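Hypothetical protein PH1313 (Pyrococcus horikoshii, PDB 1VBK) probably binds RNA through a THUMP domain, probably also binds ATP, and may act in tRNA modification or thiamine biosynthesis. Local coordinates at residues A[20-23]-A[24-28]; A[29-32]-A[33-37]; A[79-83]-A[84-88]; A[222-225]-A[226-230]. All coordinates share one frame; numbering follows the deposited sequence.

In the fold
Interactions 1 and 2 are successive turns of one helix, 19-36, in the ThiI ferredoxin-like region, with their centres about 14 Å apart. In both, apolar side chains pack on strands 43-47 and 50-54, and polar or charged groups lie toward the rim. A cation-pi contact marks interaction 1, and an Arg-Glu salt bridge with a hydroxyl-to-carbonyl bond marks interaction 2. Interaction 4, in the ThiI region of the HUP clan, also partly buried, is carried by a tryptophan and a leucine. Interaction 3 is a surface contact in the THUMP region, built on a serine helix cap; its centre lies about 42 Å from that of interaction 4.

Interaction 1 of 4, residues A[20-23]-A[24-28]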
# COMPACT_ATOMS: atom_id res chain seq x y z
N SER A 20 7.05 -1.39 -18.93
CA SER A 20 8.12 -2.28 -18.46
C SER A 20 7.78 -3.06 -17.19
O SER A 20 8.05 -4.26 -17.12
CB SER A 20 9.40 -1.49 -18.24
OG SER A 20 9.89 -0.97 -19.47
N TRP A 21 7.19 -2.39 -16.20
CA TRP A 21 6.83 -3.09 -14.97
C TRP A 21 5.63 -3.99 -15.20
O TRP A 21 5.53 -5.08 -14.62
CB TRP A 21 6.56 -2.10 -13.84
CG TRP A 21 7.83 -1.60 -13.24
CD1 TRP A 21 8.35 -0.34 -13.32
CD2 TRP A 21 8.80 -2.39 -12.53
NE1 TRP A 21 9.59 -0.30 -12.72
CE2 TRP A 21 9.89 -1.54 -12.22
CE3 TRP A 21 8.85 -3.73 -12.13
CZ2 TRP A 21 11.01 -1.99 -11.53
CZ3 TRP A 21 9.97 -4.18 -11.44
CH2 TRP A 21 11.04 -3.31 -11.15
N PHE A 22 4.72 -3.55 -16.06
CA PHE A 22 3.54 -4.33 -16.40
C PHE A 22 4.02 -5.69 -16.94
O PHE A 22 3.55 -6.74 -16.52
CB PHE A 22 2.71 -3.59 -17.46
CG PHE A 22 1.50 -4.35 -17.94
CD1 PHE A 22 1.63 -5.46 -18.77
CD2 PHE A 22 0.22 -3.93 -17.58
CE1 PHE A 22 0.50 -6.15 -19.23
CE2 PHE A 22 -0.91 -4.61 -18.03
CZ PHE A 22 -0.76 -5.73 -18.86
N GLU A 23 4.98 -5.64 -17.86
CA GLU A 23 5.51 -6.86 -18.47
C GLU A 23 6.28 -7.75 -17.50
O GLU A 23 6.14 -8.97 -17.53
CB GLU A 23 6.39 -6.49 -19.68
CG GLU A 23 5.62 -5.73 -20.76
CD GLU A 23 6.50 -5.25 -21.91
OE1 GLU A 23 7.60 -4.74 -21.64
OE2 GLU A 23 6.07 -5.37 -23.08
N LYS A 24 7.09 -7.15 -16.63
CA LYS A 24 7.85 -7.94 -15.66
C LYS A 24 6.94 -8.67 -14.68
O LYS A 24 7.18 -9.83 -14.34
CB LYS A 24 8.82 -7.05 -14.89
CG LYS A 24 9.99 -6.58 -15.74
CD LYS A 24 10.93 -5.69 -14.96
CE LYS A 24 12.12 -5.31 -15.83
NZ LYS A 24 13.04 -4.41 -15.09
N ILE A 25 5.89 -7.98 -14.24
CA ILE A 25 4.94 -8.56 -13.30
C ILE A 25 4.14 -9.68 -13.98
O ILE A 25 3.89 -10.73 -13.39
CB ILE A 25 3.99 -7.46 -12.75
CG1 ILE A 25 4.79 -6.46 -11.92
CG2 ILE A 25 2.90 -8.09 -11.91
CD1 ILE A 25 3.99 -5.24 -11.45
N LEU A 26 3.77 -9.46 -15.24
CA LEU A 26 3.03 -10.48 -15.98
C LEU A 26 3.89 -11.72 -16.21
O LEU A 26 3.41 -12.85 -16.08
CB LEU A 26 2.53 -9.91 -17.31
CG LEU A 26 1.79 -10.87 -18.26
CD1 LEU A 26 0.65 -11.57 -17.52
CD2 LEU A 26 1.24 -10.08 -19.44
N MET A 27 5.17 -11.53 -16.55
CA MET A 27 6.04 -12.68 -16.77
C MET A 27 6.23 -13.44 -15.46
O MET A 27 6.37 -14.66 -15.46
CB MET A 27 7.41 -12.25 -17.31
CG MET A 27 7.36 -11.77 -18.75
SD MET A 27 9.00 -11.58 -19.47
CE MET A 27 9.43 -9.94 -18.85
N ASN A 28 6.25 -12.70 -14.35
CA ASN A 28 6.41 -13.31 -13.03
C ASN A 28 5.23 -14.24 -12.76
O ASN A 28 5.40 -15.37 -12.32
CB ASN A 28 6.45 -12.23 -11.94
CG ASN A 28 6.44 -12.82 -10.54
OD1 ASN A 28 7.45 -13.30 -10.06
ND2 ASN A 28 5.28 -12.80 -9.90
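The indole of Trp21 has the ammonium group of Lys24 over one face: Lys24 NZ lies 4.8 Å from the centroid of the six-membered ring, a cation-pi contact. The displacement from the ring normal is just 17°, which puts the charge well above the aromatic system. Lys24 reaches this place as a fully extended chain that runs aslant past the indole, with its CD 3.9 Å from Trp21 CZ3. The second flat group, Phe22, meets Leu26 one turn later; Phe22 CE1 and Leu26 CD2 approach to 4.0 Å, and the two side chains lie next to each other with the same heading. Both leave the backbone with CG opposite the main-chain N (chi1 177° in each), which sends them along the same flank.

Four successive i to i+4 hydrogen bonds hold the backbone, from Lys24 N to Ser20 O through to Met27 N to Glu23 O. Side chains also pack onto these carbonyls: Ile25 CG1 comes within 3.1 Å of Trp21 O. Met27 bends at its last torsion (-83°), and its CE comes back to 3.7 Å from Glu23 O. The carboxylate of Glu23 is occupied beyond the turn, where OE2 forms a salt bridge with Arg19 and accepts a hydrogen bond from the hydroxyl of Tyr8.

Trp21 packs on Phe282 of the second subunit, so this side of helix 19-36 contributes to the dimer. Leu26 and Met27 rest on Ile51 of strand 50-54, and Met27 also touches Ile44 and Ser46 of strand 43-47, which places the turn against the sheet of the ferredoxin-like region.

Interaction 2 of 4, residues A[29-32]-A[33-37]; sequences NIRE and ALVTE
The carbonyl oxygen of Glu32 is gripped twice by Thr36 in the last turn of helix 19-36, an amphipathic helix of the ferredoxin-like region. It accepts hydrogen bonds from Thr36 N at 2.9 Å and from Thr36 OG1, and these donors reach it from opposite faces of the carbonyl plane. The carboxylate of Glu32 folds back through a bend at chi2 (-70°) and meets Arg31: NH1 lies 2.8 Å from Glu32 OE2 in a salt bridge, while the bond from NH2 to the same oxygen is weak. NH1 approaches on the anti side of the carboxylate, 25° out of its plane. Arg31 NH2 also donates to Asn28 OD1, so the guanidinium spans neighbouring polar groups on the surface of the helix. The aliphatic part of Arg31 lies alongside Val35, with its CG 4.1 Å from Val35 CG2.

Ala33 faces inward, its methyl against the carbonyl of Asn29, to which its own N donates. It touches Val64 of helix 58-65 and Tyr232. On the same buried flank, Ile30 CG2 and Leu34 CD1 lie 4.1 Å apart, and both residues continue onto strand 50-54 through Ile51 and Val53. At the exposed end of the helix, the Thr36 hydroxyl closes the turn with a short hydrogen bond, OG1 to Glu32 O at 2.6 Å.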
# COMPACT_ATOMS: atom_id res chain seq x y z
N ASN A 29 4.02 -13.74 -13.02
CA ASN A 29 2.81 -14.52 -12.80
C ASN A 29 2.73 -15.72 -13.74
O ASN A 29 2.23 -16.78 -13.37
CB ASN A 29 1.59 -13.61 -12.96
CG ASN A 29 1.61 -12.44 -11.99
OD1 ASN A 29 2.36 -12.45 -11.01
ND2 ASN A 29 0.78 -11.43 -12.25
N ILE A 30 3.24 -15.56 -14.96
CA ILE A 30 3.24 -16.64 -15.94
C ILE A 30 4.18 -17.75 -15.46
O ILE A 30 3.87 -18.93 -15.54
CB ILE A 30 3.67 -16.11 -17.33
CG1 ILE A 30 2.53 -15.28 -17.93
CG2 ILE A 30 4.06 -17.28 -18.25
CD1 ILE A 30 2.88 -14.54 -19.20
N ARG A 31 5.35 -17.35 -14.94
CA ARG A 31 6.31 -18.33 -14.43
C ARG A 31 5.69 -19.10 -13.26
O ARG A 31 5.78 -20.32 -13.19
CB ARG A 31 7.59 -17.63 -13.96
CG ARG A 31 8.60 -18.59 -13.34
CD ARG A 31 9.78 -17.83 -12.75
NE ARG A 31 9.35 -16.85 -11.76
CZ ARG A 31 8.83 -17.16 -10.57
NH1 ARG A 31 8.68 -18.43 -10.22
NH2 ARG A 31 8.45 -16.20 -9.75
N GLU A 32 5.08 -18.37 -12.33
CA GLU A 32 4.45 -18.97 -11.17
C GLU A 32 3.38 -19.98 -11.57
O GLU A 32 3.29 -21.06 -10.99
CB GLU A 32 3.83 -17.90 -10.28
CG GLU A 32 4.82 -17.14 -9.42
CD GLU A 32 5.40 -18.00 -8.32
OE1 GLU A 32 4.60 -18.52 -7.50
OE2 GLU A 32 6.64 -18.17 -8.26
N ALA A 33 2.59 -19.63 -12.58
CA ALA A 33 1.53 -20.51 -13.06
C ALA A 33 2.06 -21.81 -13.65
O ALA A 33 1.59 -22.89 -13.31
CB ALA A 33 0.68 -19.78 -14.09
N LEU A 34 3.04 -21.70 -14.54
CA LEU A 34 3.62 -22.88 -15.18
C LEU A 34 4.35 -23.78 -14.17
O LEU A 34 4.23 -25.00 -14.22
CB LEU A 34 4.58 -22.45 -16.30
CG LEU A 34 3.90 -21.72 -17.47
CD1 LEU A 34 4.95 -21.28 -18.49
CD2 LEU A 34 2.89 -22.63 -18.14
N VAL A 35 5.09 -23.17 -13.25
CA VAL A 35 5.81 -23.94 -12.25
C VAL A 35 4.82 -24.65 -11.32
O VAL A 35 4.99 -25.83 -11.02
CB VAL A 35 6.75 -23.03 -11.42
CG1 VAL A 35 7.39 -23.82 -10.28
CG2 VAL A 35 7.84 -22.46 -12.32
N THR A 36 3.79 -23.94 -10.89
CA THR A 36 2.78 -24.51 -10.01
C THR A 36 2.09 -25.71 -10.67
O THR A 36 1.84 -26.72 -10.02
CB THR A 36 1.71 -23.46 -9.63
OG1 THR A 36 2.34 -22.39 -8.91
CG2 THR A 36 0.64 -24.08 -8.75
N GLU A 37 1.78 -25.59 -11.96
CA GLU A 37 1.11 -26.66 -12.69
C GLU A 37 2.10 -27.66 -13.28
O GLU A 37 1.72 -28.57 -14.01
CB GLU A 37 0.25 -26.08 -13.81
CG GLU A 37 -0.85 -25.13 -13.35
CD GLU A 37 -1.87 -25.81 -12.46
OE1 GLU A 37 -2.42 -26.85 -12.86
OE2 GLU A 37 -2.13 -25.29 -11.35

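Interaction 3 of 4, residues A[79-83]-A[84-88]; sequences EVEAS and LEKIN
The chain leaves strand 71-81, tightens into an inverse gamma turn centred on Ala82, with Ser83 N 3.0 Å from Glu81 O, and enters helix 84-102, whose first turn is closed by Ile87 N donating to Ser83 O at 2.9 Å. Ser83 stands at the N-cap. Its OG sits between its own backbone N and carbonyl carbon (chi1 77°), and from there it accepts a hydrogen bond from Lys86 N at 3.0 Å; the N-H points at the hydroxyl in a nearly straight line (163°). Lys86 CG also presses on the same oxygen, 3.1 Å away.

Lys86 then stretches back along Glu81 with its chain extended, the two side chains running alongside each other. Contact is made by aliphatic carbon, Lys86 CD lying 3.6 Å from Glu81 CB, whereas the charged ends are not in contact. Glu81 bends away at chi2 and its OE2 pairs with Lys160 instead. The ammonium of Lys86 is tied to the strand end through a water that accepts from both Lys86 NZ (3.1 Å) and Glu81 N. Ile87, on the inner side, sets its CG1 3.2 Å from Ser83 O and packs between Ala161, Ile154 and Ile156 of the sheet and Val131 of helix 124-138. A serine N-cap right after a sharp turn forms a strand-to-helix junction, here leading into a long helix of the THUMP domain, a fold associated with RNA binding.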
# COMPACT_ATOMS: atom_id res chain seq x y z
N GLU A 79 7.90 -21.74 -34.13
CA GLU A 79 8.87 -20.69 -34.42
C GLU A 79 9.84 -21.20 -35.48
O GLU A 79 10.37 -22.30 -35.36
CB GLU A 79 9.66 -20.32 -33.17
CG GLU A 79 10.79 -19.33 -33.42
CD GLU A 79 11.79 -19.29 -32.28
OE1 GLU A 79 11.37 -19.08 -31.13
OE2 GLU A 79 13.00 -19.48 -32.54
N VAL A 80 10.07 -20.40 -36.52
CA VAL A 80 10.98 -20.78 -37.59
C VAL A 80 11.71 -19.54 -38.11
O VAL A 80 11.31 -18.41 -37.84
CB VAL A 80 10.23 -21.43 -38.78
CG1 VAL A 80 9.48 -22.68 -38.32
CG2 VAL A 80 9.26 -20.42 -39.40
N GLU A 81 12.80 -19.77 -38.84
CA GLU A 81 13.55 -18.67 -39.43
C GLU A 81 12.59 -17.95 -40.37
O GLU A 81 11.83 -18.59 -41.08
CB GLU A 81 14.75 -19.22 -40.22
CG GLU A 81 15.87 -19.74 -39.34
CD GLU A 81 16.73 -18.62 -38.78
OE1 GLU A 81 17.48 -17.99 -39.56
OE2 GLU A 81 16.66 -18.37 -37.56
N ALA A 82 12.63 -16.62 -40.36
CA ALA A 82 11.73 -15.85 -41.20
C ALA A 82 12.16 -15.73 -42.66
O ALA A 82 12.76 -14.73 -43.07
CB ALA A 82 11.53 -14.46 -40.60
N SER A 83 11.87 -16.77 -43.44
CA SER A 83 12.16 -16.78 -44.87
C SER A 83 10.82 -17.17 -45.49
O SER A 83 10.06 -17.92 -44.88
CB SER A 83 13.21 -17.84 -45.22
OG SER A 83 12.66 -19.15 -45.24
N LEU A 84 10.51 -16.66 -46.68
CA LEU A 84 9.23 -16.98 -47.30
C LEU A 84 9.06 -18.49 -47.44
O LEU A 84 8.00 -19.03 -47.17
CB LEU A 84 9.10 -16.29 -48.66
CG LEU A 84 7.72 -16.39 -49.32
CD1 LEU A 84 6.64 -15.94 -48.34
CD2 LEU A 84 7.69 -15.53 -50.58
N GLU A 85 10.13 -19.17 -47.86
CA GLU A 85 10.09 -20.62 -48.03
C GLU A 85 9.67 -21.34 -46.75
O GLU A 85 8.77 -22.19 -46.78
CB GLU A 85 11.47 -21.13 -48.46
CG GLU A 85 11.59 -22.65 -48.49
CD GLU A 85 13.01 -23.12 -48.73
OE1 GLU A 85 13.92 -22.72 -47.97
OE2 GLU A 85 13.23 -23.90 -49.68
N LYS A 86 10.31 -21.01 -45.64
CA LYS A 86 9.99 -21.64 -44.36
C LYS A 86 8.61 -21.25 -43.85
O LYS A 86 7.89 -22.08 -43.29
CB LYS A 86 11.06 -21.29 -43.33
CG LYS A 86 12.44 -21.83 -43.69
CD LYS A 86 13.42 -21.69 -42.54
CE LYS A 86 14.71 -22.43 -42.83
NZ LYS A 86 15.55 -22.53 -41.60
N ILE A 87 8.23 -19.99 -44.04
CA ILE A 87 6.91 -19.52 -43.61
C ILE A 87 5.83 -20.27 -44.41
O ILE A 87 4.83 -20.72 -43.84
CB ILE A 87 6.76 -17.99 -43.83
CG1 ILE A 87 7.64 -17.24 -42.82
CG2 ILE A 87 5.30 -17.58 -43.68
CD1 ILE A 87 7.68 -15.73 -43.06
N ASN A 88 6.03 -20.42 -45.72
CA ASN A 88 5.05 -21.14 -46.54
C ASN A 88 4.89 -22.60 -46.15
O ASN A 88 3.77 -23.09 -45.98
CB ASN A 88 5.41 -21.08 -48.03
CG ASN A 88 4.90 -19.82 -48.70
OD1 ASN A 88 3.93 -19.21 -48.25
ND2 ASN A 88 5.54 -19.43 -49.80
O HOH W 1 13.75 -22.62 -39.02

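Interaction 4 of 4, residues A[222-225]-A[226-230]; sequences SLWN and LLKRY
Trp224 and Leu227 meet at about a right angle, with Leu227 CB 3.5 Å from Trp224 CE3 and its CD1 3.8 Å from the same ring atom. The indole stands with CG opposite the backbone N (chi1 178°), which swings the ring toward the next turn, onto Leu227 and Lys228. One face is partly covered by the start of Lys228: CB lies 4.3 Å above the ring plane, displaced toward the rim. Lys228 has an unusual first torsion (-149°), and its chain runs on at a slant past the nitrogen side of the indole, CG and CD each 4.1 Å from Trp224 NE1, before bending at its last torsion. That NE1 donates to the carbonyl of Gly236, which helps fix the rotation of the ring.

Lys228 N bonds to Trp224 O at 2.8 Å, and Leu227 N to Leu223 O, while Leu226 N makes only weak bonds, to Ser222 O and Leu223 O. Leu227 also packs on Ala192, Phe196 and Met199 of helix 189-200. Helix 215-228 is the connection of the beta-alpha-beta unit between strands 204-210 and 239-241, part of the 3-2-1-4-5 parallel sheet characteristic of Rossmann-like HUP domains.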
# COMPACT_ATOMS: atom_id res chain seq x y z
N SER A 222 -12.73 -24.50 0.55
CA SER A 222 -13.03 -25.05 -0.77
C SER A 222 -13.28 -23.91 -1.76
O SER A 222 -13.01 -24.05 -2.95
CB SER A 222 -14.24 -25.99 -0.69
OG SER A 222 -15.37 -25.36 -0.13
N LEU A 223 -13.80 -22.79 -1.27
CA LEU A 223 -14.04 -21.64 -2.13
C LEU A 223 -12.69 -21.07 -2.54
O LEU A 223 -12.47 -20.73 -3.70
CB LEU A 223 -14.84 -20.56 -1.39
CG LEU A 223 -16.31 -20.87 -1.07
CD1 LEU A 223 -16.91 -19.72 -0.28
CD2 LEU A 223 -17.08 -21.08 -2.37
N TRP A 224 -11.77 -20.99 -1.58
CA TRP A 224 -10.45 -20.46 -1.87
C TRP A 224 -9.69 -21.36 -2.84
O TRP A 224 -8.94 -20.87 -3.68
CB TRP A 224 -9.64 -20.29 -0.58
CG TRP A 224 -8.26 -19.78 -0.86
CD1 TRP A 224 -7.08 -20.38 -0.54
CD2 TRP A 224 -7.92 -18.63 -1.64
NE1 TRP A 224 -6.02 -19.69 -1.08
CE2 TRP A 224 -6.51 -18.60 -1.76
CE3 TRP A 224 -8.67 -17.62 -2.26
CZ2 TRP A 224 -5.84 -17.61 -2.48
CZ3 TRP A 224 -8.00 -16.63 -2.97
CH2 TRP A 224 -6.60 -16.63 -3.07
N ASN A 225 -9.88 -22.67 -2.73
CA ASN A 225 -9.20 -23.61 -3.62
C ASN A 225 -9.52 -23.33 -5.09
O ASN A 225 -8.67 -23.49 -5.95
CB ASN A 225 -9.57 -25.06 -3.29
CG ASN A 225 -8.99 -25.51 -1.97
OD1 ASN A 225 -7.79 -25.36 -1.72
ND2 ASN A 225 -9.83 -26.08 -1.11
N LEU A 226 -10.76 -22.92 -5.35
CA LEU A 226 -11.18 -22.59 -6.71
C LEU A 226 -10.55 -21.27 -7.15
O LEU A 226 -10.08 -21.14 -8.27
CB LEU A 226 -12.70 -22.48 -6.78
CG LEU A 226 -13.51 -23.75 -6.52
CD1 LEU A 226 -14.99 -23.41 -6.50
CD2 LEU A 226 -13.21 -24.79 -7.59
N LEU A 227 -10.55 -20.29 -6.24
CA LEU A 227 -9.97 -18.98 -6.53
C LEU A 227 -8.46 -19.04 -6.72
O LEU A 227 -7.89 -18.27 -7.49
CB LEU A 227 -10.29 -18.00 -5.39
CG LEU A 227 -11.71 -17.46 -5.28
CD1 LEU A 227 -11.88 -16.66 -3.98
CD2 LEU A 227 -12.01 -16.58 -6.48
N LYS A 228 -7.81 -19.96 -6.02
CA LYS A 228 -6.37 -20.09 -6.11
C LYS A 228 -5.88 -20.33 -7.54
O LYS A 228 -4.79 -19.88 -7.91
CB LYS A 228 -5.87 -21.21 -5.20
CG LYS A 228 -4.47 -20.96 -4.65
CD LYS A 228 -4.00 -22.06 -3.73
CE LYS A 228 -2.70 -21.66 -3.04
NZ LYS A 228 -1.70 -21.12 -4.01
N ARG A 229 -6.69 -21.02 -8.34
CA ARG A 229 -6.34 -21.32 -9.73
C ARG A 229 -6.32 -20.09 -10.62
O ARG A 229 -6.07 -20.20 -11.83
CB ARG A 229 -7.32 -22.34 -10.31
CG ARG A 229 -7.41 -23.64 -9.53
CD ARG A 229 -8.47 -24.56 -10.11
NE ARG A 229 -8.17 -24.97 -11.48
CZ ARG A 229 -8.83 -24.53 -12.55
NH1 ARG A 229 -9.82 -23.67 -12.43
NH2 ARG A 229 -8.50 -24.98 -13.76
N TYR A 230 -6.58 -18.93 -10.03
CA TYR A 230 -6.61 -17.66 -10.75
C TYR A 230 -5.80 -16.61 -10.00
O TYR A 230 -5.92 -15.42 -10.28
CB TYR A 230 -8.06 -17.17 -10.86
CG TYR A 230 -8.93 -17.94 -11.82
CD1 TYR A 230 -8.94 -17.65 -13.18
CD2 TYR A 230 -9.75 -18.97 -11.37
CE1 TYR A 230 -9.74 -18.36 -14.07
CE2 TYR A 230 -10.56 -19.69 -12.25
CZ TYR A 230 -10.55 -19.38 -13.60
OH TYR A 230 -11.34 -20.08 -14.47